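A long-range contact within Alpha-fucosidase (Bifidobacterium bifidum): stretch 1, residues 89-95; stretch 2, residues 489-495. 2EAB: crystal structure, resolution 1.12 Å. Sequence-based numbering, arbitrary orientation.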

# COMPACT_ATOMS: atom_id res chain seq x y z
N SER A 89 17.63 24.48 -10.41
CA SER A 89 18.65 23.77 -9.65
C SER A 89 18.15 22.49 -8.97
O SER A 89 18.78 22.01 -8.03
CB SER A 89 19.30 24.71 -8.63
OG SER A 89 18.33 25.25 -7.75
N TYR A 90 17.04 21.93 -9.45
CA TYR A 90 16.46 20.74 -8.84
C TYR A 90 17.49 19.64 -8.65
O TYR A 90 18.14 19.22 -9.62
CB TYR A 90 15.28 20.21 -9.66
CG TYR A 90 14.62 19.03 -9.00
CD1 TYR A 90 13.71 19.21 -7.97
CD2 TYR A 90 14.93 17.72 -9.38
CE1 TYR A 90 13.11 18.13 -7.33
CE2 TYR A 90 14.33 16.62 -8.75
CZ TYR A 90 13.42 16.84 -7.72
OH TYR A 90 12.80 15.79 -7.08
N ASN A 91 17.60 19.16 -7.41
CA ASN A 91 18.56 18.12 -7.04
C ASN A 91 17.96 17.21 -5.97
O ASN A 91 18.62 16.85 -5.00
CB ASN A 91 19.87 18.77 -6.56
CG ASN A 91 21.00 17.76 -6.38
OD1 ASN A 91 21.09 16.76 -7.09
ND2 ASN A 91 21.87 18.03 -5.41
N GLY A 92 16.68 16.87 -6.15
CA GLY A 92 16.00 15.93 -5.26
C GLY A 92 15.83 16.39 -3.83
O GLY A 92 15.56 15.57 -2.94
N GLY A 93 16.00 17.69 -3.60
CA GLY A 93 15.89 18.27 -2.27
C GLY A 93 17.18 18.26 -1.46
O GLY A 93 17.21 18.77 -0.34
N ASN A 94 18.24 17.66 -2.00
CA ASN A 94 19.46 17.50 -1.22
C ASN A 94 20.13 18.82 -0.88
O ASN A 94 20.27 19.69 -1.73
CB ASN A 94 20.43 16.58 -1.95
CG ASN A 94 19.87 15.19 -2.11
OD1 ASN A 94 19.62 14.49 -1.13
ND2 ASN A 94 19.64 14.80 -3.35
N ASN A 95 20.53 18.96 0.38
CA ASN A 95 21.19 20.17 0.85
C ASN A 95 22.62 19.87 1.27
O ASN A 95 22.87 19.30 2.33
CB ASN A 95 20.40 20.79 2.00
CG ASN A 95 20.89 22.18 2.35
OD1 ASN A 95 22.09 22.44 2.34
ND2 ASN A 95 19.97 23.08 2.68
N ALA A 489 7.20 11.47 -7.39
CA ALA A 489 7.44 10.88 -8.70
C ALA A 489 8.84 11.19 -9.25
O ALA A 489 9.22 10.66 -10.29
CB ALA A 489 6.37 11.35 -9.68
N TYR A 490 9.60 12.05 -8.57
CA TYR A 490 10.80 12.66 -9.15
C TYR A 490 12.08 12.51 -8.32
O TYR A 490 12.95 13.39 -8.34
CB TYR A 490 10.55 14.14 -9.44
CG TYR A 490 9.38 14.41 -10.35
CD1 TYR A 490 9.42 14.02 -11.69
CD2 TYR A 490 8.25 15.09 -9.90
CE1 TYR A 490 8.36 14.27 -12.54
CE2 TYR A 490 7.18 15.34 -10.74
CZ TYR A 490 7.24 14.94 -12.07
OH TYR A 490 6.20 15.18 -12.93
N GLY A 491 12.22 11.40 -7.60
CA GLY A 491 13.46 11.16 -6.88
C GLY A 491 13.76 12.18 -5.78
O GLY A 491 14.91 12.59 -5.60
N TRP A 492 12.70 12.57 -5.06
CA TRP A 492 12.80 13.44 -3.88
C TRP A 492 13.23 12.57 -2.69
O TRP A 492 12.43 12.25 -1.80
CB TRP A 492 11.44 14.08 -3.63
CG TRP A 492 11.37 15.16 -2.60
CD1 TRP A 492 10.84 15.06 -1.35
CD2 TRP A 492 11.78 16.52 -2.76
NE1 TRP A 492 10.91 16.28 -0.70
CE2 TRP A 492 11.48 17.19 -1.55
CE3 TRP A 492 12.38 17.24 -3.80
CZ2 TRP A 492 11.75 18.54 -1.36
CZ3 TRP A 492 12.65 18.59 -3.61
CH2 TRP A 492 12.34 19.22 -2.40
N THR A 493 14.50 12.21 -2.70
CA THR A 493 15.05 11.25 -1.74
C THR A 493 15.76 11.94 -0.59
O THR A 493 16.16 11.28 0.37
CB THR A 493 16.00 10.24 -2.42
OG1 THR A 493 17.03 10.94 -3.13
CG2 THR A 493 15.24 9.39 -3.42
N ALA A 494 15.89 13.26 -0.66
CA ALA A 494 16.43 14.02 0.46
C ALA A 494 15.55 13.86 1.70
O ALA A 494 14.36 13.59 1.59
CB ALA A 494 16.53 15.48 0.11
N PRO A 495 16.14 14.07 2.88
CA PRO A 495 15.30 14.21 4.07
C PRO A 495 14.54 15.53 4.00
O PRO A 495 14.94 16.46 3.28
CB PRO A 495 16.32 14.22 5.21
CG PRO A 495 17.55 14.78 4.59
CD PRO A 495 17.57 14.28 3.18
O HOH W 1 18.19 12.77 -4.81

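Neither stretch forms regular helix or strand, so the contact joins two irregular segments about 400 residues apart in sequence. In stretch 1 a type I' beta turn runs from Asn91 to Asn94 and is closed by a hydrogen bond from Asn94 N to Asn91 O (3.1 Å). Its two central residues, Gly92 and Gly93, both have positive phi, as this turn requires. The turn lies against the backbone of stretch 2, with the CA atoms of Gly92 and Trp492 4.3 Å apart and those of Asn94 and Ala494 4.9 Å apart. One backbone hydrogen bond crosses the contact, from Ala494 N to Gly92 O (3.3 Å, with an angle of 154° at the hydrogen).

Glycine suits both turn positions for reasons beyond phi. At Gly92 a CB would lie 2.8 Å from Gly491 O, a clash. At Gly93 it would point toward stretch 2, 3.1 Å from both Ala494 CB and Trp492 CH2, and would also be jammed against the preceding carbonyl oxygen. Without it, Gly93 CA can sit over the face of the Trp492 indole, 3.9 Å from the centroid of the six-membered ring, in a CH-pi contact. Gly491, too, has a positive phi, which favours glycine.

The side chains extend this close backbone packing. Tyr90 leaves its CA sideways, but its t rotamer brings the end of the ring to stretch 2, where OH donates a hydrogen bond to Tyr490 O (2.7 Å). A tyrosine serves well here because its long aromatic ring carries the hydroxyl to a backbone acceptor while adding apolar contact: Tyr90 CE1 lies 3.7 Å from Trp492 CE3. Trp492, also t at chi1, offers a broad surface that meets both Tyr90 and the glycine turn; buried as it is, it makes the second-largest contribution to the 349 Å² covered between the stretches, after Tyr90.

Ala494 points its small CB toward the turn, 3.2 Å from Gly92 O and 3.3 Å from Gly93 C, so a methyl group fills the narrow space available. Asn94 reinforces the turn through a weak hydrogen bond from its ND2 to Asn91 O (2.8 Å). The same ND2 donates to a water (2.9 Å from the water O), which also lies 2.7 Å from Thr493 OG1 and donates a weak hydrogen bond to Gly491 O (3.4 Å from the water O). The amide and the threonine hydroxyl thus supply polar groups for a water bridge between the stretches.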